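Local coordinates for V-type ATP synthase alpha chain (Nanoarchaeum equitans Kin4-M, PDB 5BN3), which belongs to the ATP synthase alpha/beta family and, as the A subunit of a V-type assembly, holds ADP in a P-loop nucleotide-binding domain, at residues 75-80 and 275-280; 182-187 and 298-303; 188-193 and 361-366; 198-203 and 211-216; 399-404 and 421-426. All blocks are in the same frame, centred on the assembly; numbering follows the deposited sequence.

Contact 1 (75-80 and 275-280); sequences LLANIF and PLMYRT
A77 and L76, in the type II beta turn from L75 to N78, press against the 3-10 segment 276-279 just before strand 280-285. The one hydrogen bond across the contact runs from A77 N to T280 O (2.7 Å, N-H...O 144°). The L76 side chain packs round Y278 O: CB stands 3.7 Å from Y278 O, CG passes a little farther off, CD1 returns to 3.7 Å from Y278 O, and CD2 leans toward the carbonyl carbon of R279. A77, at the third position of the turn with positive phi (65°), offers both CA and CB to the other side. Its CA makes a C-H...O contact with M277 O at 3.1 Å, while its CB meets the edge of the Y278 ring near the ring plane, 4.0 Å from CD1. The bent chain of M277 brings CE to 4.0 Å from A77 O. Behind this surface, L276 O is gripped from opposite faces of its plane by R279 N and T280 OG1 (2.8 Å for the latter), which ties the short helical turn together. L76 also packs on I281, on I244 of strand 244-250 and on F308 of helix 293-309, and the chain leads on into strand 79-80, which runs parallel to strand 280-285 at the sheet margin.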
# COMPACT_ATOMS: atom_id res chain seq x y z
N LEU A 75 -2.73 41.86 25.36
CA LEU A 75 -2.52 40.50 24.88
C LEU A 75 -1.85 39.62 25.93
O LEU A 75 -2.22 38.46 26.11
CB LEU A 75 -1.67 40.51 23.60
CG LEU A 75 -2.27 41.17 22.36
CD1 LEU A 75 -1.24 41.24 21.24
CD2 LEU A 75 -3.49 40.39 21.89
N LEU A 76 -0.87 40.19 26.62
CA LEU A 76 -0.05 39.43 27.58
C LEU A 76 -0.87 38.86 28.74
O LEU A 76 -1.79 39.51 29.24
CB LEU A 76 1.09 40.30 28.11
CG LEU A 76 2.12 40.75 27.07
CD1 LEU A 76 3.22 41.59 27.69
CD2 LEU A 76 2.71 39.54 26.38
N ALA A 77 -0.52 37.64 29.14
CA ALA A 77 -1.17 36.93 30.25
C ALA A 77 -2.63 36.59 30.01
O ALA A 77 -3.35 36.23 30.94
CB ALA A 77 -1.00 37.71 31.56
N ASN A 78 -3.07 36.68 28.76
CA ASN A 78 -4.46 36.37 28.42
C ASN A 78 -4.59 35.22 27.42
O ASN A 78 -3.64 34.88 26.72
CB ASN A 78 -5.17 37.62 27.90
CG ASN A 78 -5.55 38.58 29.01
OD1 ASN A 78 -6.20 38.20 29.98
ND2 ASN A 78 -5.12 39.83 28.88
N ILE A 79 -5.79 34.63 27.37
CA ILE A 79 -6.06 33.54 26.45
C ILE A 79 -7.13 33.93 25.43
O ILE A 79 -8.17 34.50 25.78
CB ILE A 79 -6.46 32.24 27.21
CG1 ILE A 79 -6.76 31.10 26.23
CG2 ILE A 79 -7.63 32.49 28.14
CD1 ILE A 79 -6.97 29.76 26.91
N PHE A 80 -6.86 33.64 24.16
CA PHE A 80 -7.76 34.02 23.08
C PHE A 80 -8.10 32.80 22.23
O PHE A 80 -7.38 31.80 22.27
CB PHE A 80 -7.10 35.09 22.20
CG PHE A 80 -6.65 36.31 22.97
CD1 PHE A 80 -5.40 36.35 23.56
CD2 PHE A 80 -7.49 37.41 23.09
CE1 PHE A 80 -4.99 37.47 24.26
CE2 PHE A 80 -7.08 38.53 23.79
CZ PHE A 80 -5.83 38.56 24.38
N PRO A 275 6.26 36.22 37.47
CA PRO A 275 5.54 34.99 37.11
C PRO A 275 5.47 34.79 35.60
O PRO A 275 5.36 35.76 34.85
CB PRO A 275 4.14 35.22 37.70
CG PRO A 275 4.02 36.69 37.87
CD PRO A 275 5.40 37.21 38.13
N LEU A 276 5.54 33.53 35.17
CA LEU A 276 5.63 33.19 33.75
C LEU A 276 4.48 33.73 32.91
O LEU A 276 4.66 34.07 31.74
CB LEU A 276 5.71 31.67 33.57
CG LEU A 276 6.93 30.96 34.16
CD1 LEU A 276 6.92 29.48 33.79
CD2 LEU A 276 8.20 31.61 33.67
N MET A 277 3.30 33.81 33.51
CA MET A 277 2.10 34.22 32.78
C MET A 277 2.22 35.61 32.15
O MET A 277 1.67 35.87 31.08
CB MET A 277 0.88 34.15 33.70
CG MET A 277 -0.43 33.95 32.96
SD MET A 277 -0.48 32.36 32.11
CE MET A 277 -1.16 32.86 30.53
N TYR A 278 2.96 36.51 32.81
CA TYR A 278 3.05 37.89 32.35
C TYR A 278 3.82 38.07 31.03
O TYR A 278 3.73 39.13 30.41
CB TYR A 278 3.64 38.79 33.44
CG TYR A 278 2.74 39.02 34.62
CD1 TYR A 278 1.36 38.88 34.51
CD2 TYR A 278 3.26 39.40 35.85
CE1 TYR A 278 0.53 39.10 35.59
CE2 TYR A 278 2.44 39.62 36.94
CZ TYR A 278 1.08 39.47 36.80
OH TYR A 278 0.25 39.68 37.88
N ARG A 279 4.56 37.05 30.62
CA ARG A 279 5.28 37.08 29.34
C ARG A 279 4.62 36.16 28.32
O ARG A 279 5.12 35.99 27.20
CB ARG A 279 6.74 36.67 29.51
CG ARG A 279 6.95 35.17 29.71
CD ARG A 279 8.40 34.76 29.51
NE ARG A 279 8.59 33.31 29.61
CZ ARG A 279 9.74 32.68 29.40
NH1 ARG A 279 10.82 33.37 29.06
NH2 ARG A 279 9.81 31.37 29.51
N THR A 280 3.49 35.57 28.69
CA THR A 280 2.87 34.53 27.89
C THR A 280 1.54 34.96 27.25
O THR A 280 0.72 35.61 27.88
CB THR A 280 2.64 33.27 28.74
OG1 THR A 280 3.87 32.88 29.36
CG2 THR A 280 2.11 32.12 27.89

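Contact 2 (182-187 and 298-303); sequences WPIRKP and IYLGAT
R185 NH1 lies over one face of the Y299 ring, 4.0 Å above its plane and offset toward the rim, while I184 O sits at the edge of the same ring, 3.6 Å from CD2. The two residues belong to a type I beta turn, P183 to K186, which follows strand 180-183, and to helix 293-309 of the P-loop nucleotide-binding domain, on which that turn docks. The guanidinium and ring planes are 50° apart and R185 CZ is 5.2 Å from the ring centroid, at most a weak cation-pi attraction; salt bridges to E34 and E295 hold the guanidinium, and Y299 OH bonds to E355. The other flat group, the W182 indole, carries P183 CD on one face and has K186 O at its edge, where NE1 donates a hydrogen bond (2.8 Å, 160°) that closes over the turn. From the indole, CD1 reaches T303 CG2 at 3.8 Å. Between the two aromatic residues I184 fills the middle of the contact, crossing Y299 and T303 at about a right angle. Its CG1 takes the position between backbone N and carbonyl carbon (chi1 60°), which sets it against Y299 CB, while CG2 packs 4.0 Å from L300 CD1. I69 of strand 68-71 backs both I184 and L300. No hydrogen bond crosses directly between the segments; R359 bridges them instead, NH2 to I184 O and NH1 to T303 OG1, the same hydroxyl that donates to Y299 O one helical turn back at 2.8 Å.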
# COMPACT_ATOMS: atom_id res chain seq x y z
N TRP A 182 -3.71 44.54 11.95
CA TRP A 182 -2.87 43.99 10.90
C TRP A 182 -3.44 42.69 10.35
O TRP A 182 -3.88 41.82 11.11
CB TRP A 182 -1.45 43.75 11.43
CG TRP A 182 -0.48 43.41 10.35
CD1 TRP A 182 -0.13 42.16 9.94
CD2 TRP A 182 0.24 44.33 9.53
NE1 TRP A 182 0.78 42.24 8.91
CE2 TRP A 182 1.03 43.57 8.65
CE3 TRP A 182 0.31 45.72 9.47
CZ2 TRP A 182 1.87 44.16 7.70
CZ3 TRP A 182 1.14 46.30 8.53
CH2 TRP A 182 1.91 45.52 7.66
N PRO A 183 -3.44 42.54 9.01
CA PRO A 183 -3.93 41.32 8.36
C PRO A 183 -3.03 40.14 8.70
O PRO A 183 -1.84 40.18 8.41
CB PRO A 183 -3.81 41.65 6.86
CG PRO A 183 -3.74 43.16 6.80
CD PRO A 183 -3.01 43.56 8.04
N ILE A 184 -3.60 39.09 9.30
CA ILE A 184 -2.80 37.96 9.78
C ILE A 184 -2.15 37.14 8.67
O ILE A 184 -1.16 36.45 8.92
CB ILE A 184 -3.63 37.03 10.70
CG1 ILE A 184 -4.83 36.46 9.94
CG2 ILE A 184 -4.08 37.76 11.95
CD1 ILE A 184 -5.64 35.46 10.75
N ARG A 185 -2.69 37.21 7.46
CA ARG A 185 -2.13 36.46 6.33
C ARG A 185 -0.96 37.19 5.69
O ARG A 185 -0.32 36.68 4.77
CB ARG A 185 -3.20 36.19 5.27
CG ARG A 185 -4.29 35.23 5.72
CD ARG A 185 -5.22 34.88 4.57
NE ARG A 185 -6.31 34.01 5.01
CZ ARG A 185 -6.22 32.69 5.09
NH1 ARG A 185 -5.08 32.08 4.77
NH2 ARG A 185 -7.25 31.97 5.51
N LYS A 186 -0.67 38.39 6.19
CA LYS A 186 0.37 39.23 5.61
C LYS A 186 1.55 39.34 6.57
O LYS A 186 1.40 39.84 7.69
CB LYS A 186 -0.19 40.62 5.31
CG LYS A 186 0.78 41.57 4.63
CD LYS A 186 0.08 42.88 4.31
CE LYS A 186 1.02 43.89 3.67
NZ LYS A 186 0.34 45.19 3.41
N PRO A 187 2.73 38.87 6.14
CA PRO A 187 3.94 38.94 6.96
C PRO A 187 4.31 40.39 7.27
O PRO A 187 4.25 41.23 6.38
CB PRO A 187 5.01 38.32 6.06
CG PRO A 187 4.26 37.46 5.10
CD PRO A 187 2.97 38.18 4.86
N ILE A 298 -3.02 29.80 13.61
CA ILE A 298 -1.62 29.71 13.19
C ILE A 298 -1.09 31.06 12.68
O ILE A 298 -0.03 31.52 13.10
CB ILE A 298 -1.44 28.65 12.09
CG1 ILE A 298 -1.60 27.24 12.67
CG2 ILE A 298 -0.08 28.78 11.42
CD1 ILE A 298 -0.51 26.85 13.66
N TYR A 299 -1.84 31.68 11.77
CA TYR A 299 -1.45 32.99 11.24
C TYR A 299 -1.53 34.07 12.31
O TYR A 299 -0.73 35.01 12.32
CB TYR A 299 -2.34 33.35 10.04
CG TYR A 299 -2.06 32.52 8.81
CD1 TYR A 299 -2.63 31.26 8.66
CD2 TYR A 299 -1.24 32.99 7.79
CE1 TYR A 299 -2.38 30.50 7.54
CE2 TYR A 299 -0.99 32.23 6.66
CZ TYR A 299 -1.56 30.98 6.54
OH TYR A 299 -1.32 30.22 5.43
N LEU A 300 -2.50 33.94 13.21
CA LEU A 300 -2.69 34.89 14.29
C LEU A 300 -1.49 34.92 15.23
O LEU A 300 -0.97 35.98 15.55
CB LEU A 300 -3.94 34.52 15.10
CG LEU A 300 -4.36 35.53 16.17
CD1 LEU A 300 -5.34 36.50 15.55
CD2 LEU A 300 -4.96 34.85 17.39
N GLY A 301 -1.05 33.73 15.66
CA GLY A 301 0.07 33.62 16.57
C GLY A 301 1.37 34.07 15.95
O GLY A 301 2.22 34.66 16.63
N ALA A 302 1.53 33.79 14.67
CA ALA A 302 2.71 34.23 13.94
C ALA A 302 2.75 35.75 13.85
O ALA A 302 3.80 36.37 14.04
CB ALA A 302 2.73 33.62 12.55
N THR A 303 1.60 36.36 13.55
CA THR A 303 1.50 37.81 13.43
C THR A 303 1.82 38.52 14.74
O THR A 303 2.55 39.51 14.76
CB THR A 303 0.09 38.22 12.95
OG1 THR A 303 -0.15 37.66 11.66
CG2 THR A 303 -0.02 39.73 12.87

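Contact 3 (188-193 and 361-366); sequences RPYKEK and GRVRTL
The Y190 ring lies flat on V363, whose CG1 stands over the ring centre in a CH-pi contact 3.8 Å from the centroid; R364 O comes 3.6 Å from Y190 CB, near the plane of the ring beyond its edge. In Y190, chi1 52° sets CG between backbone N and carbonyl carbon, and the side chain crosses that of V363 at about a right angle. Further along, L366 CD2 packs 3.8 Å from Y190 CA and its CD1 reaches P189 CG, while the extended K191 chain passes over T365 O and L366 O. Backbone bonds fix this first shell. K191 N donates to R364 O (2.9 Å), and R364 N donates to E192 O (2.8 Å, 169°), so that K191 and E192 together face R364 in a classic beta bulge. A water extends the pairing, giving a hydrogen bond to P189 O and accepting one from L366 N. Within the bulge the E192 and R364 side chains lie side by side, pointing the same way, CG 4.0 Å from CB, yet their charged ends do not meet. Farther out, K191 NZ forms a salt bridge with D368, and K193 touches K170 of the neighbouring NEQ263 chain. R309 of helix 293-309 packs against both Y190 and V363, and strand 192-193 joins the antiparallel strand 361-364, itself paired with strand 370-379 of the nucleotide-binding domain.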
# COMPACT_ATOMS: atom_id res chain seq x y z
N ARG A 188 4.69 40.67 8.52
CA ARG A 188 5.06 42.03 8.90
C ARG A 188 6.47 42.38 8.41
O ARG A 188 7.41 41.60 8.59
CB ARG A 188 4.95 42.22 10.42
CG ARG A 188 3.50 42.21 10.91
CD ARG A 188 3.40 42.34 12.43
NE ARG A 188 4.05 43.55 12.93
CZ ARG A 188 3.47 44.75 12.97
NH1 ARG A 188 2.24 44.91 12.52
NH2 ARG A 188 4.14 45.79 13.46
N PRO A 189 6.60 43.55 7.78
CA PRO A 189 7.86 43.99 7.16
C PRO A 189 8.97 44.25 8.17
O PRO A 189 8.70 44.52 9.34
CB PRO A 189 7.48 45.30 6.47
CG PRO A 189 6.32 45.81 7.27
CD PRO A 189 5.55 44.58 7.67
N TYR A 190 10.21 44.15 7.70
CA TYR A 190 11.39 44.45 8.49
C TYR A 190 12.45 44.96 7.53
O TYR A 190 12.21 45.02 6.32
CB TYR A 190 11.88 43.20 9.23
CG TYR A 190 12.07 41.99 8.34
CD1 TYR A 190 11.03 41.10 8.12
CD2 TYR A 190 13.29 41.73 7.73
CE1 TYR A 190 11.19 40.00 7.32
CE2 TYR A 190 13.46 40.63 6.92
CZ TYR A 190 12.40 39.77 6.72
OH TYR A 190 12.57 38.66 5.92
N LYS A 191 13.63 45.31 8.04
CA LYS A 191 14.67 45.86 7.17
C LYS A 191 15.52 44.79 6.49
O LYS A 191 15.65 44.78 5.27
CB LYS A 191 15.54 46.87 7.91
CG LYS A 191 14.86 48.22 8.11
CD LYS A 191 15.85 49.29 8.55
CE LYS A 191 15.23 50.67 8.43
NZ LYS A 191 16.20 51.75 8.80
N GLU A 192 16.10 43.88 7.28
CA GLU A 192 16.87 42.78 6.70
C GLU A 192 17.01 41.59 7.64
O GLU A 192 16.97 41.74 8.87
CB GLU A 192 18.26 43.27 6.26
CG GLU A 192 19.23 43.56 7.40
CD GLU A 192 20.55 44.13 6.91
OE1 GLU A 192 20.54 44.86 5.90
OE2 GLU A 192 21.59 43.85 7.54
N LYS A 193 17.16 40.41 7.06
CA LYS A 193 17.42 39.20 7.82
C LYS A 193 18.85 39.25 8.34
O LYS A 193 19.77 39.64 7.61
CB LYS A 193 17.25 37.97 6.92
CG LYS A 193 15.97 37.99 6.10
CD LYS A 193 15.96 36.89 5.04
CE LYS A 193 14.76 37.02 4.11
NZ LYS A 193 14.76 38.31 3.35
N GLY A 361 12.86 33.85 12.16
CA GLY A 361 14.10 34.48 11.78
C GLY A 361 14.50 35.61 12.70
O GLY A 361 13.66 36.19 13.40
N ARG A 362 15.79 35.92 12.71
CA ARG A 362 16.32 37.06 13.43
C ARG A 362 16.48 38.21 12.43
O ARG A 362 17.01 38.02 11.34
CB ARG A 362 17.68 36.70 14.04
CG ARG A 362 18.33 37.80 14.84
CD ARG A 362 19.51 37.26 15.63
NE ARG A 362 20.80 37.76 15.13
CZ ARG A 362 21.37 38.87 15.56
NH1 ARG A 362 20.78 39.62 16.48
NH2 ARG A 362 22.54 39.25 15.06
N VAL A 363 15.98 39.39 12.78
CA VAL A 363 15.93 40.49 11.82
C VAL A 363 16.40 41.82 12.39
O VAL A 363 16.45 42.02 13.61
CB VAL A 363 14.51 40.70 11.25
CG1 VAL A 363 13.97 39.42 10.62
CG2 VAL A 363 13.56 41.18 12.34
N ARG A 364 16.75 42.73 11.49
CA ARG A 364 16.86 44.14 11.82
C ARG A 364 15.47 44.74 11.63
O ARG A 364 14.93 44.72 10.52
CB ARG A 364 17.86 44.83 10.89
CG ARG A 364 18.18 46.27 11.27
CD ARG A 364 18.99 46.32 12.55
NE ARG A 364 20.28 45.66 12.41
CZ ARG A 364 21.13 45.44 13.41
NH1 ARG A 364 20.83 45.84 14.64
NH2 ARG A 364 22.28 44.83 13.18
N THR A 365 14.89 45.25 12.71
CA THR A 365 13.53 45.79 12.66
C THR A 365 13.47 47.11 11.90
O THR A 365 14.50 47.70 11.58
CB THR A 365 12.96 46.00 14.07
OG1 THR A 365 13.70 47.02 14.75
CG2 THR A 365 13.03 44.71 14.87
N LEU A 366 12.25 47.57 11.62
CA LEU A 366 12.05 48.85 10.93
C LEU A 366 12.62 50.01 11.74
O LEU A 366 13.01 51.03 11.17
CB LEU A 366 10.57 49.08 10.62
CG LEU A 366 9.93 48.19 9.55
CD1 LEU A 366 8.50 48.61 9.25
CD2 LEU A 366 10.76 48.24 8.28
O HOH W 1 10.27 44.97 11.70

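Contact 4 (198-203 and 211-216); sequences YPFITG and FPIAKG
P199 and A214 meet in a buried backbone bridge, their CA atoms 4.1 Å apart, that draws together the two loops on either side of helix 205-210. Neither residue makes the bonds; their neighbours do. K215 N donates to Y198 O (2.8 Å, 172°) and F200 N donates to I213 O (2.8 Å, 170°), two nearly straight bonds that flank the bridge. The side chains pack beside this pairing. F200 CG lies anti to its backbone N (chi1 178°), and the F200 side chain runs beside that of I213, pointing the same way, with CB 3.9 Å from I213 CG1. K215 crosses F200 at about a right angle; its NZ comes to the ring edge near the plane, 4.1 Å from CD1, and bonds to D241 O. This is the approach to the P-loop fold's strand 218-222: the paired 211-216 loop runs directly into that strand, and G216 N bonds to T374 OG1 of strand 370-379, a residue of a magnesium site. Waters knit the loops further. One accepts from K215 NZ at 2.7 Å and from I201 N while giving to P199 O; a second links F200 O with I213 N, and a third joins Y198 N to K215 O. Outside the pair, helix 427-437 covers P199 and P212 through V430, and Y198 meets Y433 edge-to-face. At the far end of the first loop, G203 O accepts from NE2 of Q491, a residue of the ADP pocket.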
# COMPACT_ATOMS: atom_id res chain seq x y z
N TYR A 198 23.27 33.50 18.44
CA TYR A 198 23.16 33.11 19.83
C TYR A 198 22.22 31.92 19.93
O TYR A 198 21.19 31.88 19.26
CB TYR A 198 22.57 34.30 20.59
CG TYR A 198 22.84 34.32 22.07
CD1 TYR A 198 23.99 34.92 22.57
CD2 TYR A 198 21.94 33.77 22.97
CE1 TYR A 198 24.23 34.96 23.93
CE2 TYR A 198 22.17 33.81 24.32
CZ TYR A 198 23.32 34.40 24.80
OH TYR A 198 23.55 34.43 26.15
N PRO A 199 22.57 30.94 20.77
CA PRO A 199 21.73 29.74 20.89
C PRO A 199 20.39 30.03 21.54
O PRO A 199 20.28 30.95 22.34
CB PRO A 199 22.56 28.82 21.79
CG PRO A 199 23.43 29.75 22.58
CD PRO A 199 23.75 30.88 21.65
N PHE A 200 19.37 29.24 21.18
CA PHE A 200 18.08 29.31 21.83
C PHE A 200 18.11 28.37 23.04
O PHE A 200 18.03 27.15 22.89
CB PHE A 200 16.98 28.88 20.84
CG PHE A 200 15.60 28.87 21.43
CD1 PHE A 200 15.00 30.04 21.88
CD2 PHE A 200 14.88 27.68 21.51
CE1 PHE A 200 13.72 30.02 22.41
CE2 PHE A 200 13.60 27.66 22.04
CZ PHE A 200 13.02 28.83 22.49
N ILE A 201 18.25 28.95 24.23
CA ILE A 201 18.35 28.15 25.45
C ILE A 201 16.96 27.83 26.00
O ILE A 201 16.22 28.73 26.39
CB ILE A 201 19.19 28.87 26.53
CG1 ILE A 201 20.56 29.26 25.98
CG2 ILE A 201 19.33 27.98 27.76
CD1 ILE A 201 21.41 28.08 25.54
N THR A 202 16.63 26.55 26.05
CA THR A 202 15.29 26.09 26.41
C THR A 202 15.14 25.77 27.89
O THR A 202 14.06 25.90 28.46
CB THR A 202 14.89 24.84 25.60
OG1 THR A 202 15.75 23.74 25.95
CG2 THR A 202 14.99 25.11 24.12
N GLY A 203 16.23 25.34 28.52
CA GLY A 203 16.17 24.88 29.89
C GLY A 203 16.03 23.37 29.93
O GLY A 203 16.01 22.76 31.00
N PHE A 211 20.94 18.98 20.47
CA PHE A 211 20.37 19.46 19.21
C PHE A 211 19.86 20.91 19.28
O PHE A 211 18.70 21.17 18.94
CB PHE A 211 19.23 18.53 18.77
CG PHE A 211 19.60 17.07 18.77
CD1 PHE A 211 20.34 16.53 17.73
CD2 PHE A 211 19.22 16.24 19.82
CE1 PHE A 211 20.69 15.19 17.72
CE2 PHE A 211 19.57 14.90 19.82
CZ PHE A 211 20.30 14.37 18.77
N PRO A 212 20.73 21.85 19.66
CA PRO A 212 20.23 23.22 19.85
C PRO A 212 19.97 23.94 18.53
O PRO A 212 20.61 23.63 17.53
CB PRO A 212 21.38 23.91 20.59
CG PRO A 212 22.60 23.21 20.09
CD PRO A 212 22.18 21.77 19.89
N ILE A 213 19.04 24.89 18.55
CA ILE A 213 18.88 25.81 17.43
C ILE A 213 19.28 27.21 17.89
O ILE A 213 19.46 27.46 19.08
CB ILE A 213 17.42 25.86 16.92
CG1 ILE A 213 16.46 26.28 18.03
CG2 ILE A 213 17.01 24.52 16.37
CD1 ILE A 213 15.01 26.40 17.56
N ALA A 214 19.41 28.12 16.94
CA ALA A 214 19.74 29.51 17.27
C ALA A 214 18.46 30.30 17.52
O ALA A 214 17.38 29.89 17.09
CB ALA A 214 20.55 30.13 16.16
N LYS A 215 18.59 31.44 18.20
CA LYS A 215 17.47 32.36 18.34
C LYS A 215 17.05 32.84 16.96
O LYS A 215 17.87 33.35 16.19
CB LYS A 215 17.85 33.58 19.20
CG LYS A 215 17.74 33.37 20.70
CD LYS A 215 17.59 34.70 21.41
CE LYS A 215 17.54 34.53 22.92
NZ LYS A 215 16.49 33.57 23.34
N GLY A 216 15.77 32.69 16.66
CA GLY A 216 15.26 33.04 15.34
C GLY A 216 15.21 31.82 14.44
O GLY A 216 14.79 31.92 13.28
O HOH W 2 20.73 33.94 16.80
O HOH W 3 18.33 31.84 24.42
O HOH W 4 17.64 24.99 21.23

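Contact 5 (399-404 and 421-426); sequences GALWAL and ISYTKQ
L401 and Y423 make the tight centre of this contact: L401 CB sits 3.4 Å above the plane of the tyrosine ring, offset toward the rim, and also 3.4 Å from CE2. Y423 CG occupies the crowded position between backbone N and carbonyl carbon (chi1 63°), which brings CG to the L401 side of the strand. Here strands 400-401 and 423-424 form a two-stranded antiparallel ladder. L401 and Y423 are its hydrogen-bonded pair, L401 N giving to Y423 O (2.9 Å) and Y423 N to L401 O (3.1 Å). A400 and T424 are the non-hydrogen-bonded pair, and A400 CB approaches Y423 O to 3.3 Å. K425 N continues the ladder to G399 O (2.8 Å), and the lack of a side chain on G399 makes room for Q426 NE2, 3.7 Å from its CA. The margins are looser. The side chain of I421, partly exposed, meets L401 CD2 and A403 CB through CG2, at 4.1 Å or more, while its backbone O lies nearer L401 CD2, and K425 turns its bent chain outward to a salt bridge with E141 of the NEQ263 chain. A glycerol, probably from the crystallisation liquor, bonds to T424 N. Two hydroxyls finish the edges: S422 OG takes A403 N and gives to N418 O, while T424 OG1 takes Q426 N in an ST turn and probably gives to P212 O, so both hydroxyls appear to be satisfied within the protein.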
# COMPACT_ATOMS: atom_id res chain seq x y z
N GLY A 399 14.98 24.17 10.85
CA GLY A 399 16.42 24.08 11.08
C GLY A 399 16.85 22.92 11.96
O GLY A 399 18.04 22.65 12.10
N ALA A 400 15.88 22.23 12.56
CA ALA A 400 16.18 21.06 13.39
C ALA A 400 15.02 20.08 13.47
O ALA A 400 13.85 20.46 13.39
CB ALA A 400 16.60 21.48 14.78
N LEU A 401 15.37 18.81 13.66
CA LEU A 401 14.39 17.76 13.93
C LEU A 401 14.54 17.28 15.37
O LEU A 401 15.58 16.72 15.73
CB LEU A 401 14.58 16.58 12.97
CG LEU A 401 13.85 15.27 13.30
CD1 LEU A 401 12.36 15.51 13.38
CD2 LEU A 401 14.16 14.18 12.29
N TRP A 402 13.52 17.52 16.18
CA TRP A 402 13.49 16.97 17.54
C TRP A 402 12.52 15.80 17.56
O TRP A 402 11.37 15.93 17.97
CB TRP A 402 13.09 18.06 18.54
CG TRP A 402 14.11 19.16 18.67
CD1 TRP A 402 15.43 19.09 18.32
CD2 TRP A 402 13.90 20.50 19.15
NE1 TRP A 402 16.05 20.29 18.57
CE2 TRP A 402 15.14 21.17 19.08
CE3 TRP A 402 12.79 21.18 19.65
CZ2 TRP A 402 15.29 22.50 19.48
CZ3 TRP A 402 12.94 22.50 20.05
CH2 TRP A 402 14.18 23.15 19.96
N ALA A 403 13.00 14.64 17.10
CA ALA A 403 12.14 13.47 16.89
C ALA A 403 11.84 12.71 18.17
O ALA A 403 12.75 12.31 18.90
CB ALA A 403 12.76 12.54 15.87
N LEU A 404 10.55 12.48 18.43
CA LEU A 404 10.15 11.72 19.61
C LEU A 404 9.96 10.24 19.26
O LEU A 404 9.49 9.91 18.17
CB LEU A 404 8.89 12.32 20.23
CG LEU A 404 9.08 13.75 20.74
CD1 LEU A 404 7.80 14.30 21.34
CD2 LEU A 404 10.21 13.80 21.76
N ILE A 421 18.35 9.83 15.33
CA ILE A 421 17.57 10.32 14.20
C ILE A 421 17.43 11.85 14.22
O ILE A 421 17.44 12.50 13.18
CB ILE A 421 16.18 9.64 14.18
CG1 ILE A 421 16.33 8.16 13.81
CG2 ILE A 421 15.24 10.34 13.22
CD1 ILE A 421 17.00 7.93 12.47
N SER A 422 17.32 12.42 15.42
CA SER A 422 17.22 13.87 15.57
C SER A 422 18.48 14.57 15.05
O SER A 422 19.56 13.96 15.00
CB SER A 422 16.98 14.25 17.03
OG SER A 422 15.75 13.71 17.49
N TYR A 423 18.34 15.84 14.68
CA TYR A 423 19.46 16.63 14.18
C TYR A 423 19.22 18.12 14.37
O TYR A 423 18.08 18.56 14.53
CB TYR A 423 19.72 16.33 12.69
CG TYR A 423 18.58 16.70 11.75
CD1 TYR A 423 18.36 18.01 11.37
CD2 TYR A 423 17.76 15.72 11.24
CE1 TYR A 423 17.33 18.34 10.51
CE2 TYR A 423 16.73 16.03 10.37
CZ TYR A 423 16.52 17.35 10.02
OH TYR A 423 15.50 17.68 9.16
N THR A 424 20.30 18.89 14.34
CA THR A 424 20.21 20.33 14.18
C THR A 424 21.15 20.76 13.06
O THR A 424 22.25 20.22 12.93
CB THR A 424 20.54 21.10 15.48
OG1 THR A 424 20.46 22.51 15.24
CG2 THR A 424 21.93 20.75 16.00
N LYS A 425 20.70 21.69 12.23
CA LYS A 425 21.53 22.21 11.15
C LYS A 425 22.16 23.53 11.57
O LYS A 425 22.78 24.22 10.75
CB LYS A 425 20.70 22.40 9.88
CG LYS A 425 20.10 21.13 9.30
CD LYS A 425 19.29 21.42 8.04
CE LYS A 425 20.16 22.03 6.95
NZ LYS A 425 21.18 21.08 6.43
N GLN A 426 22.02 23.88 12.84
CA GLN A 426 22.44 25.19 13.32
C GLN A 426 23.52 25.14 14.40
O GLN A 426 23.79 26.14 15.06
CB GLN A 426 21.22 25.99 13.81
CG GLN A 426 20.22 26.29 12.69
CD GLN A 426 18.97 27.01 13.16
OE1 GLN A 426 18.85 27.37 14.33
NE2 GLN A 426 18.04 27.23 12.24

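Contacts 1 and 3 reach the same mixed sheet from different parts of the chain, their centres about 25 Å apart, while contact 2 sits beside contact 3 (centres about 15 Å apart): the W182 indole packs on R188 and P189, so consecutive parts of the chain pack first on helix 293-309 and then on strand 361-364. The centres of contacts 3 and 4 are about 19 Å apart, and R362 CB brushes K215 O between them. Contact 4 meets contact 5 more firmly, with centres about 12 Å apart, through A214 N to Q426 OE1. This last pair lies on the nucleotide side: A403 is near the P-loop without touching it. Contacts 1 and 5, centres about 29 Å apart, lie across the chain's centre.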